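2-oxoadipate dioxygenase/decarboxylase, chloroplastic/amyloplastic (Oryza sativa, PDB 6W1K) catalyses the iron(II)-dependent decarboxylation and hydroxylation of 2-oxoadipate to D-2-hydroxyglutarate in plant lysine catabolism, and takes part in regulating starch synthesis in the rice endosperm. Local coordinates at residues R63-D68 and A184-N189; K73-F78 and H153-S158; Q141-T146 and L163-P168. All blocks are in the same frame, centred on the assembly; numbering follows the deposited sequence.

Contact 1 of 3, residues R63-D68 and A184-N189. With OOG (2-oxoadipic acid), chain F.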
loop_
_atom_site.group_PDB
_atom_site.type_symbol
_atom_site.label_atom_id
_atom_site.label_comp_id
_atom_site.label_asym_id
_atom_site.label_seq_id
_atom_site.Cartn_x
_atom_site.Cartn_y
_atom_site.Cartn_z
ATOM N N ARG A 63 2.828 -2.830 -5.893
ATOM C CA ARG A 63 3.930 -3.736 -6.157
ATOM C C ARG A 63 4.209 -3.836 -7.652
ATOM O O ARG A 63 3.290 -3.763 -8.479
ATOM C CB ARG A 63 3.622 -5.128 -5.610
ATOM C CG ARG A 63 3.416 -5.159 -4.102
ATOM C CD ARG A 63 3.289 -6.575 -3.596
ATOM N NE ARG A 63 3.132 -6.608 -2.148
ATOM C CZ ARG A 63 2.866 -7.713 -1.466
ATOM N NH1 ARG A 63 2.734 -8.868 -2.111
ATOM N NH2 ARG A 63 2.720 -7.666 -0.160
ATOM N N THR A 64 5.483 -4.005 -8.001
ATOM C CA THR A 64 5.844 -3.984 -9.413
ATOM C C THR A 64 7.043 -4.885 -9.694
ATOM O O THR A 64 7.777 -5.289 -8.784
ATOM C CB THR A 64 6.177 -2.566 -9.893
ATOM O OG1 THR A 64 7.452 -2.176 -9.347
ATOM C CG2 THR A 64 5.126 -1.528 -9.472
ATOM N N PHE A 65 7.251 -5.179 -10.978
ATOM C CA PHE A 65 8.442 -5.898 -11.426
ATOM C C PHE A 65 9.518 -4.904 -11.850
ATOM O O PHE A 65 9.319 -4.133 -12.798
ATOM C CB PHE A 65 8.108 -6.806 -12.601
ATOM C CG PHE A 65 7.299 -8.021 -12.236
ATOM C CD1 PHE A 65 7.795 -8.972 -11.371
ATOM C CD2 PHE A 65 6.060 -8.235 -12.824
ATOM C CE1 PHE A 65 7.057 -10.125 -11.076
ATOM C CE2 PHE A 65 5.312 -9.377 -12.540
ATOM C CZ PHE A 65 5.801 -10.312 -11.655
ATOM N N GLY A 66 10.657 -4.927 -11.164
ATOM C CA GLY A 66 11.768 -4.045 -11.475
ATOM C C GLY A 66 12.611 -4.479 -12.659
ATOM O O GLY A 66 13.782 -4.866 -12.517
ATOM N N VAL A 67 12.017 -4.424 -13.844
ATOM C CA VAL A 67 12.689 -4.838 -15.064
ATOM C C VAL A 67 12.005 -4.157 -16.245
ATOM O O VAL A 67 10.783 -3.987 -16.262
ATOM C CB VAL A 67 12.697 -6.384 -15.199
ATOM C CG1 VAL A 67 11.296 -6.953 -15.405
ATOM C CG2 VAL A 67 13.599 -6.812 -16.326
ATOM N N ASP A 68 12.819 -3.737 -17.216
ATOM C CA ASP A 68 12.337 -3.210 -18.506
ATOM C C ASP A 68 11.317 -2.094 -18.325
ATOM O O ASP A 68 10.352 -1.972 -19.079
ATOM C CB ASP A 68 11.743 -4.325 -19.371
ATOM C CG ASP A 68 12.770 -5.390 -19.765
ATOM O OD1 ASP A 68 12.338 -6.517 -20.113
ATOM O OD2 ASP A 68 13.997 -5.111 -19.725
ATOM N N ALA A 184 4.991 -13.854 -7.335
ATOM C CA ALA A 184 3.739 -14.543 -7.625
ATOM C C ALA A 184 2.529 -13.624 -7.420
ATOM O O ALA A 184 1.588 -13.631 -8.230
ATOM C CB ALA A 184 3.634 -15.791 -6.740
ATOM N N TRP A 185 2.527 -12.851 -6.330
ATOM C CA TRP A 185 1.472 -11.858 -6.100
ATOM C C TRP A 185 1.347 -10.921 -7.302
ATOM O O TRP A 185 0.252 -10.687 -7.815
ATOM C CB TRP A 185 1.744 -11.048 -4.809
ATOM C CG TRP A 185 0.551 -10.222 -4.445
ATOM C CD1 TRP A 185 -0.452 -10.584 -3.590
ATOM C CD2 TRP A 185 0.202 -8.917 -4.933
ATOM N NE1 TRP A 185 -1.402 -9.626 -3.550
ATOM C CE2 TRP A 185 -1.020 -8.570 -4.336
ATOM C CE3 TRP A 185 0.803 -8.014 -5.793
ATOM C CZ2 TRP A 185 -1.670 -7.377 -4.599
ATOM C CZ3 TRP A 185 0.171 -6.803 -6.032
ATOM C CH2 TRP A 185 -1.069 -6.515 -5.460
ATOM N N THR A 186 2.470 -10.365 -7.754
ATOM C CA THR A 186 2.431 -9.365 -8.810
ATOM C C THR A 186 2.038 -9.969 -10.148
ATOM O O THR A 186 1.345 -9.317 -10.933
ATOM C CB THR A 186 3.790 -8.677 -8.868
ATOM O OG1 THR A 186 4.120 -8.234 -7.556
ATOM C CG2 THR A 186 3.806 -7.459 -9.736
ATOM N N LEU A 187 2.403 -11.235 -10.401
ATOM C CA LEU A 187 2.014 -11.857 -11.656
ATOM C C LEU A 187 0.505 -11.867 -11.821
ATOM O O LEU A 187 -0.014 -11.616 -12.915
ATOM C CB LEU A 187 2.574 -13.293 -11.732
ATOM C CG LEU A 187 2.320 -13.983 -13.062
ATOM C CD1 LEU A 187 3.125 -13.308 -14.154
ATOM C CD2 LEU A 187 2.689 -15.490 -12.977
ATOM N N VAL A 188 -0.233 -12.147 -10.743
ATOM C CA VAL A 188 -1.673 -12.279 -10.852
ATOM C C VAL A 188 -2.435 -11.012 -10.437
ATOM O O VAL A 188 -3.642 -10.927 -10.708
ATOM C CB VAL A 188 -2.188 -13.492 -10.048
ATOM C CG1 VAL A 188 -1.657 -14.791 -10.670
ATOM C CG2 VAL A 188 -1.785 -13.412 -8.596
ATOM N N ASN A 189 -1.779 -10.033 -9.824
ATOM C CA ASN A 189 -2.457 -8.797 -9.413
ATOM C C ASN A 189 -1.956 -7.551 -10.136
ATOM O O ASN A 189 -2.685 -6.555 -10.198
ATOM C CB ASN A 189 -2.319 -8.562 -7.890
ATOM C CG ASN A 189 -3.130 -9.557 -7.050
ATOM O OD1 ASN A 189 -4.338 -9.432 -6.899
ATOM N ND2 ASN A 189 -2.456 -10.567 -6.521
HETATM C C2 OOG F . 3.987 -2.935 1.095
HETATM C C3 OOG F . 4.369 -3.307 2.529
HETATM C C4 OOG F . 5.103 -2.141 3.200
HETATM C C6 OOG F . 4.384 -0.345 5.008
HETATM O O4 OOG F . 5.546 -0.285 5.483
HETATM O O3 OOG F . 3.436 0.195 5.619
HETATM C C5 OOG F . 4.127 -1.073 3.694
HETATM C C1 OOG F . 3.457 -4.144 0.310
HETATM O O1 OOG F . 3.418 -4.115 -0.871
HETATM O O2 OOG F . 3.007 -5.295 0.959
HETATM O O5 OOG F . 3.168 -0.799 3.064
#

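Contact 2 of 3, residues K73-F78 and H153-S158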
loop_
_atom_site.group_PDB
_atom_site.type_symbol
_atom_site.label_atom_id
_atom_site.label_comp_id
_atom_site.label_asym_id
_atom_site.label_seq_id
_atom_site.Cartn_x
_atom_site.Cartn_y
_atom_site.Cartn_z
ATOM N N LYS A 73 9.118 3.306 -11.443
ATOM C CA LYS A 73 8.931 4.476 -12.284
ATOM C C LYS A 73 7.646 4.406 -13.108
ATOM O O LYS A 73 7.109 5.459 -13.491
ATOM C CB LYS A 73 10.140 4.639 -13.191
ATOM C CG LYS A 73 10.331 3.489 -14.150
ATOM C CD LYS A 73 11.353 3.828 -15.236
ATOM C CE LYS A 73 12.748 3.445 -14.835
ATOM N NZ LYS A 73 13.588 3.098 -16.024
ATOM N N SER A 74 7.126 3.197 -13.371
ATOM C CA SER A 74 5.955 3.065 -14.224
ATOM C C SER A 74 4.712 3.625 -13.546
ATOM O O SER A 74 3.781 4.074 -14.227
ATOM C CB SER A 74 5.765 1.590 -14.632
ATOM O OG SER A 74 5.294 0.798 -13.552
ATOM N N LEU A 75 4.688 3.640 -12.221
ATOM C CA LEU A 75 3.617 4.305 -11.487
ATOM C C LEU A 75 4.017 5.661 -10.944
ATOM O O LEU A 75 3.164 6.542 -10.813
ATOM C CB LEU A 75 3.169 3.463 -10.299
ATOM C CG LEU A 75 2.109 2.414 -10.583
ATOM C CD1 LEU A 75 2.059 1.515 -9.329
ATOM C CD2 LEU A 75 0.787 3.060 -10.908
ATOM N N ALA A 76 5.294 5.842 -10.619
ATOM C CA ALA A 76 5.679 7.065 -9.920
ATOM C C ALA A 76 5.401 8.296 -10.756
ATOM O O ALA A 76 5.085 9.344 -10.208
ATOM C CB ALA A 76 7.152 7.071 -9.559
ATOM N N GLU A 77 5.547 8.192 -12.078
ATOM C CA GLU A 77 5.361 9.347 -12.958
ATOM C C GLU A 77 3.933 9.901 -12.893
ATOM O O GLU A 77 3.722 11.117 -13.015
ATOM C CB GLU A 77 5.703 8.931 -14.386
ATOM C CG GLU A 77 5.970 10.056 -15.343
ATOM C CD GLU A 77 5.936 9.599 -16.808
ATOM O OE1 GLU A 77 5.663 10.469 -17.669
ATOM O OE2 GLU A 77 6.160 8.389 -17.098
ATOM N N PHE A 78 2.940 9.026 -12.771
ATOM C CA PHE A 78 1.583 9.506 -12.560
ATOM C C PHE A 78 1.506 10.383 -11.318
ATOM O O PHE A 78 0.992 11.512 -11.371
ATOM C CB PHE A 78 0.610 8.328 -12.420
ATOM C CG PHE A 78 -0.768 8.747 -11.934
ATOM C CD1 PHE A 78 -1.592 9.510 -12.736
ATOM C CD2 PHE A 78 -1.194 8.395 -10.666
ATOM C CE1 PHE A 78 -2.868 9.912 -12.302
ATOM C CE2 PHE A 78 -2.458 8.786 -10.215
ATOM C CZ PHE A 78 -3.289 9.566 -11.024
ATOM N N HIS A 153 1.281 2.715 -19.156
ATOM C CA HIS A 153 -0.121 2.993 -18.819
ATOM C C HIS A 153 -0.507 2.228 -17.588
ATOM O O HIS A 153 -1.609 1.679 -17.485
ATOM C CB HIS A 153 -1.027 2.692 -20.018
ATOM C CG HIS A 153 -0.637 3.499 -21.207
ATOM N ND1 HIS A 153 -0.926 4.840 -21.309
ATOM C CD2 HIS A 153 0.172 3.210 -22.250
ATOM C CE1 HIS A 153 -0.366 5.330 -22.403
ATOM N NE2 HIS A 153 0.288 4.348 -23.003
ATOM N N ALA A 154 0.398 2.225 -16.607
ATOM C CA ALA A 154 0.171 1.452 -15.391
ATOM C C ALA A 154 -1.028 1.964 -14.614
ATOM O O ALA A 154 -1.730 1.184 -13.969
ATOM C CB ALA A 154 1.426 1.481 -14.500
ATOM N N THR A 155 -1.279 3.269 -14.649
ATOM C CA THR A 155 -2.419 3.803 -13.902
ATOM C C THR A 155 -3.751 3.395 -14.516
ATOM O O THR A 155 -4.701 3.072 -13.791
ATOM C CB THR A 155 -2.287 5.327 -13.832
ATOM O OG1 THR A 155 -0.984 5.615 -13.326
ATOM C CG2 THR A 155 -3.321 5.926 -12.914
ATOM N N LEU A 156 -3.837 3.393 -15.843
ATOM C CA LEU A 156 -4.997 2.836 -16.525
ATOM C C LEU A 156 -5.238 1.395 -16.106
ATOM O O LEU A 156 -6.369 1.000 -15.805
ATOM C CB LEU A 156 -4.781 2.928 -18.031
ATOM C CG LEU A 156 -5.449 3.955 -18.930
ATOM C CD1 LEU A 156 -5.009 3.597 -20.344
ATOM C CD2 LEU A 156 -6.916 3.892 -18.738
ATOM N N ALA A 157 -4.173 0.592 -16.068
ATOM C CA ALA A 157 -4.287 -0.789 -15.593
ATOM C C ALA A 157 -4.831 -0.842 -14.164
ATOM O O ALA A 157 -5.731 -1.633 -13.850
ATOM C CB ALA A 157 -2.927 -1.470 -15.679
ATOM N N SER A 158 -4.307 0.010 -13.290
ATOM C CA SER A 158 -4.720 -0.005 -11.892
ATOM C C SER A 158 -6.173 0.431 -11.738
ATOM O O SER A 158 -6.917 -0.149 -10.942
ATOM C CB SER A 158 -3.803 0.906 -11.073
ATOM O OG SER A 158 -4.048 0.731 -9.695
HETATM O O HOH W 1 3.084 4.188 -16.558
HETATM O O HOH W 2 0.809 5.352 -15.540
#

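Contact 3 of 3, residues Q141-T146 and L163-P168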
loop_
_atom_site.group_PDB
_atom_site.type_symbol
_atom_site.label_atom_id
_atom_site.label_comp_id
_atom_site.label_asym_id
_atom_site.label_seq_id
_atom_site.Cartn_x
_atom_site.Cartn_y
_atom_site.Cartn_z
ATOM N N GLN A 141 10.255 -12.382 -17.729
ATOM C CA GLN A 141 10.541 -11.768 -19.017
ATOM C C GLN A 141 9.504 -12.160 -20.063
ATOM O O GLN A 141 9.158 -11.349 -20.930
ATOM C CB GLN A 141 11.931 -12.159 -19.496
ATOM C CG GLN A 141 12.463 -11.297 -20.590
ATOM C CD GLN A 141 12.682 -9.844 -20.151
ATOM O OE1 GLN A 141 13.112 -9.560 -19.020
ATOM N NE2 GLN A 141 12.371 -8.914 -21.054
ATOM N N LYS A 142 9.032 -13.412 -20.031
ATOM C CA LYS A 142 8.014 -13.845 -20.986
ATOM C C LYS A 142 6.758 -12.987 -20.855
ATOM O O LYS A 142 6.179 -12.540 -21.855
ATOM C CB LYS A 142 7.666 -15.326 -20.778
ATOM C CG LYS A 142 6.458 -15.802 -21.611
ATOM C CD LYS A 142 6.190 -17.303 -21.466
ATOM C CE LYS A 142 5.692 -17.647 -20.067
ATOM N NZ LYS A 142 5.137 -19.056 -19.995
ATOM N N TYR A 143 6.289 -12.791 -19.622
ATOM C CA TYR A 143 5.076 -12.002 -19.448
ATOM C C TYR A 143 5.314 -10.542 -19.789
ATOM O O TYR A 143 4.471 -9.915 -20.453
ATOM C CB TYR A 143 4.553 -12.171 -18.036
ATOM C CG TYR A 143 3.973 -13.534 -17.867
ATOM C CD1 TYR A 143 2.730 -13.844 -18.384
ATOM C CD2 TYR A 143 4.683 -14.534 -17.275
ATOM C CE1 TYR A 143 2.190 -15.092 -18.263
ATOM C CE2 TYR A 143 4.149 -15.760 -17.127
ATOM C CZ TYR A 143 2.896 -16.056 -17.633
ATOM O OH TYR A 143 2.342 -17.316 -17.541
ATOM N N ILE A 144 6.465 -9.996 -19.389
ATOM C CA ILE A 144 6.786 -8.614 -19.741
ATOM C C ILE A 144 6.748 -8.433 -21.264
ATOM O O ILE A 144 6.249 -7.425 -21.772
ATOM C CB ILE A 144 8.157 -8.209 -19.167
ATOM C CG1 ILE A 144 8.151 -8.065 -17.634
ATOM C CG2 ILE A 144 8.644 -6.915 -19.801
ATOM C CD1 ILE A 144 7.088 -7.258 -17.096
ATOM N N ARG A 145 7.283 -9.404 -22.017
ATOM C CA ARG A 145 7.222 -9.307 -23.476
ATOM C C ARG A 145 5.774 -9.284 -23.977
ATOM O O ARG A 145 5.443 -8.510 -24.881
ATOM C CB ARG A 145 8.006 -10.441 -24.136
ATOM C CG ARG A 145 9.535 -10.255 -24.025
ATOM C CD ARG A 145 10.037 -8.896 -24.613
ATOM N NE ARG A 145 10.440 -7.925 -23.580
ATOM C CZ ARG A 145 10.158 -6.619 -23.609
ATOM N NH1 ARG A 145 9.472 -6.097 -24.629
ATOM N NH2 ARG A 145 10.565 -5.827 -22.616
ATOM N N THR A 146 4.882 -10.067 -23.358
ATOM C CA THR A 146 3.498 -10.095 -23.815
ATOM C C THR A 146 2.766 -8.779 -23.572
ATOM O O THR A 146 1.715 -8.546 -24.192
ATOM C CB THR A 146 2.674 -11.233 -23.166
ATOM O OG1 THR A 146 2.305 -10.938 -21.815
ATOM C CG2 THR A 146 3.411 -12.567 -23.206
ATOM N N LEU A 163 -4.600 -6.816 -15.846
ATOM C CA LEU A 163 -3.182 -7.115 -16.058
ATOM C C LEU A 163 -2.788 -6.649 -17.470
ATOM O O LEU A 163 -3.593 -6.739 -18.399
ATOM C CB LEU A 163 -2.929 -8.633 -15.919
ATOM C CG LEU A 163 -3.368 -9.261 -14.585
ATOM C CD1 LEU A 163 -3.205 -10.789 -14.581
ATOM C CD2 LEU A 163 -2.595 -8.636 -13.442
ATOM N N THR A 164 -1.571 -6.121 -17.627
ATOM C CA THR A 164 -1.111 -5.688 -18.949
ATOM C C THR A 164 -0.454 -6.823 -19.740
ATOM O O THR A 164 -0.479 -6.818 -20.977
ATOM C CB THR A 164 -0.124 -4.524 -18.822
ATOM O OG1 THR A 164 0.998 -4.920 -18.022
ATOM C CG2 THR A 164 -0.820 -3.312 -18.201
ATOM N N TRP A 165 0.102 -7.794 -19.043
ATOM C CA TRP A 165 0.584 -9.026 -19.650
ATOM C C TRP A 165 -0.529 -10.056 -19.821
ATOM O O TRP A 165 -1.621 -9.941 -19.266
ATOM C CB TRP A 165 1.697 -9.612 -18.817
ATOM C CG TRP A 165 1.490 -9.609 -17.343
ATOM C CD1 TRP A 165 0.748 -10.482 -16.614
ATOM C CD2 TRP A 165 2.046 -8.666 -16.414
ATOM N NE1 TRP A 165 0.840 -10.160 -15.270
ATOM C CE2 TRP A 165 1.610 -9.033 -15.133
ATOM C CE3 TRP A 165 2.886 -7.565 -16.544
ATOM C CZ2 TRP A 165 1.996 -8.325 -13.979
ATOM C CZ3 TRP A 165 3.259 -6.849 -15.388
ATOM C CH2 TRP A 165 2.821 -7.237 -14.144
ATOM N N GLU A 166 -0.229 -11.104 -20.581
ATOM C CA GLU A 166 -1.232 -12.132 -20.791
ATOM C C GLU A 166 -1.529 -12.833 -19.472
ATOM O O GLU A 166 -0.711 -12.840 -18.556
ATOM C CB GLU A 166 -0.772 -13.154 -21.832
ATOM C CG GLU A 166 0.412 -14.018 -21.395
ATOM C CD GLU A 166 0.805 -15.038 -22.476
ATOM O OE1 GLU A 166 0.249 -14.960 -23.596
ATOM O OE2 GLU A 166 1.671 -15.907 -22.213
ATOM N N LYS A 167 -2.709 -13.438 -19.396
ATOM C CA LYS A 167 -3.099 -14.179 -18.203
ATOM C C LYS A 167 -2.077 -15.281 -17.956
ATOM O O LYS A 167 -1.697 -15.975 -18.896
ATOM C CB LYS A 167 -4.479 -14.806 -18.390
ATOM C CG LYS A 167 -5.283 -14.993 -17.115
ATOM C CD LYS A 167 -6.710 -15.506 -17.408
ATOM C CE LYS A 167 -7.763 -14.718 -16.598
ATOM N NZ LYS A 167 -8.858 -15.588 -16.007
ATOM N N PRO A 168 -1.619 -15.467 -16.727
ATOM C CA PRO A 168 -0.565 -16.466 -16.476
ATOM C C PRO A 168 -1.088 -17.888 -16.505
ATOM O O PRO A 168 -2.274 -18.145 -16.270
ATOM C CB PRO A 168 -0.072 -16.119 -15.070
ATOM C CG PRO A 168 -0.825 -14.913 -14.643
ATOM C CD PRO A 168 -1.970 -14.682 -15.534
#

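Contact 1 of 3, residues R63-D68 and A184-N189
Arg63 lies over the indole of Trp185, where the end of strand 57-65 meets helix 181-189. The two side chains cross at about a right angle: NH1 stands 3.5 Å from CG of Trp185, and CZ is 4.7 Å from the centroid of its five-membered ring, a cation-pi contact. The guanidinium is tilted, its plane 61° from that of the indole, while CD of Arg63 rests 3.6 Å from CE3 of Trp185. With its chain extended from CG to NE, Arg63 reaches past the indole to the 2-oxoadipate. NE gives a nearly straight bond to ligand O1 and NH2 one of 2.6 Å to ligand O2, a two-pronged grip on the carboxylate remote from the 2-oxo group; Tyr265 also bonds the ligand, and NH1 turns to Thr306. On the opposite face of the indole sits ND2 of Asn189, which bonds Trp185 O, so Trp185 is clasped from both faces.

In Thr186, chi1 of -52° puts OG1 beside the backbone N, where it bonds Tyr182 O, and leaves CG2 anti to that N, over one face of the Phe65 ring. This CH-pi contact, offset toward the rim, measures 3.9 Å from CG2 to the ring centroid. CZ of Phe65 nears the backbone N of Leu187. Past Phe65 the packing ends: Gly66 centres an inverse gamma turn, and the chain leaves the helix for the surface, where exposed Asp68 pairs with Arg145.

An alanine in place of Arg63 would probably leave the ligand carboxylate without its charged partner and that face of Trp185 without its cation. The aromatic face and the carboxylate thus both meet one buried cation, whose positive charge is likely to be stabilised by the pair, consistent with Arg63 helping to orient 2-oxoadipate in its pocket.

Contact 2 of 3, residues K73-F78 and H153-S158
Ser74 meets Ala154 mainly through its backbone: the methyl CB of Ala154 comes to 3.5 Å from Ser74 O, while OG of Ser74 stands further off and bonds Gly71 O and the hydroxyl of Tyr191. Two waters lie beside this carbonyl. One accepts a weak bond from Ala154 N, but its approach to Ser74 O is implausibly short and its role there doubtful; the other accepts from Thr155 N at 3.1 Å and gives only a weak, long bond to Ser74 O. Water thus bridges the two helices at best loosely, and no direct hydrogen bond joins the two segments.

Leu75 follows with one branch: CD2 lies 4.0 Å from CB of Ala154 and at a similar distance from OG1 of Thr155, touching both residues. One turn on, Phe78 makes the second apolar contact. Its chi1 of 169° sets CG anti to the backbone N and close to Thr155, and the two side chains cross at about a right angle. CG2 of Thr155 sits over the centre of one face, 3.8 Å from the ring centroid and only 4° off the normal, a CH-pi contact. OG1 of the same threonine approaches the base of the side chain, 3.3 Å from CB of Phe78.

The segment axes are 9.6 Å apart at closest approach and nearly perpendicular, at 89°. Val25 of helix 16-36 touches both Phe78 and Thr155, and Met29 of that helix adds to Thr155. Leu75 also touches Phe62 of strand 57-65, so the crossing packs between the sheet and helix 16-36.

Contact 3 of 3, residues Q141-T146 and L163-P168
Tyr143 and Thr146, one turn apart on helix 134-147, hold the irregular loop between helices 154-160 and 170-179 by two hydrogen bonds at one hydroxyl, flanked by apolar packing. OG1 of Thr146 takes part in both: it donates to Tyr143 O in the plane of that carbonyl, on a lone pair, and accepts from Glu166 N at 2.8 Å with an N-H...O angle of 168°. Its chi1 of 76° sets OG1 between the backbone N and the carbonyl carbon, the crowded position, from which it reaches both partners. CB of Trp165 fits close by, 3.2 Å from Tyr143 O and 3.3 Å from OG1 of Thr146.

The Tyr143 ring crosses the neighbouring side chains of the loop. Its CE1 is 3.8 Å from CG of Glu166, whose carboxylate plane is turned 66° from the ring, and the hydroxyl end crosses Pro168, OH lying 3.2 Å from CA of Pro168. That hydroxyl bonds Asp172 and Ile169 N, tying it to the start of helix 170-179. The Tyr143 and Trp165 rings meet obliquely, and CZ3 of Trp165 meets CD1 of Ile144 at 4.2 Å.

At the outer side Glu166 is exposed, its carboxylate beside CG2 of Thr146; toward the interior, NE1 of Trp165 bonds Leu187 O and its ring meets Phe65. The side chain of Trp165 is about 14 Å from the bound 2-oxoadipate, so this is structural packing outside the pocket: a helical threonine hydroxyl, bonded back to the carbonyl three residues earlier, also accepts a loop N-H.

How the contacts relate
From the N terminus, strand 57-65 enters contact 1 and runs on into helix 72-81, the first side of contact 2. Helix 134-147 then brings in the first side of contact 3, and helix 154-160 returns to close contact 2. The loop 163-168 closes contact 3, so contacts 2 and 3 cross along the chain. Helix 181-189 closes contact 1 last, its long loop enclosing both. Contacts 1 and 3 touch where Asp68 meets Gln141 and where Pro168 packs on Leu187; contacts 2 and 3 meet where Ala157 packs on Thr164. Together they tie the ligand-bearing strand to the helices on its flank.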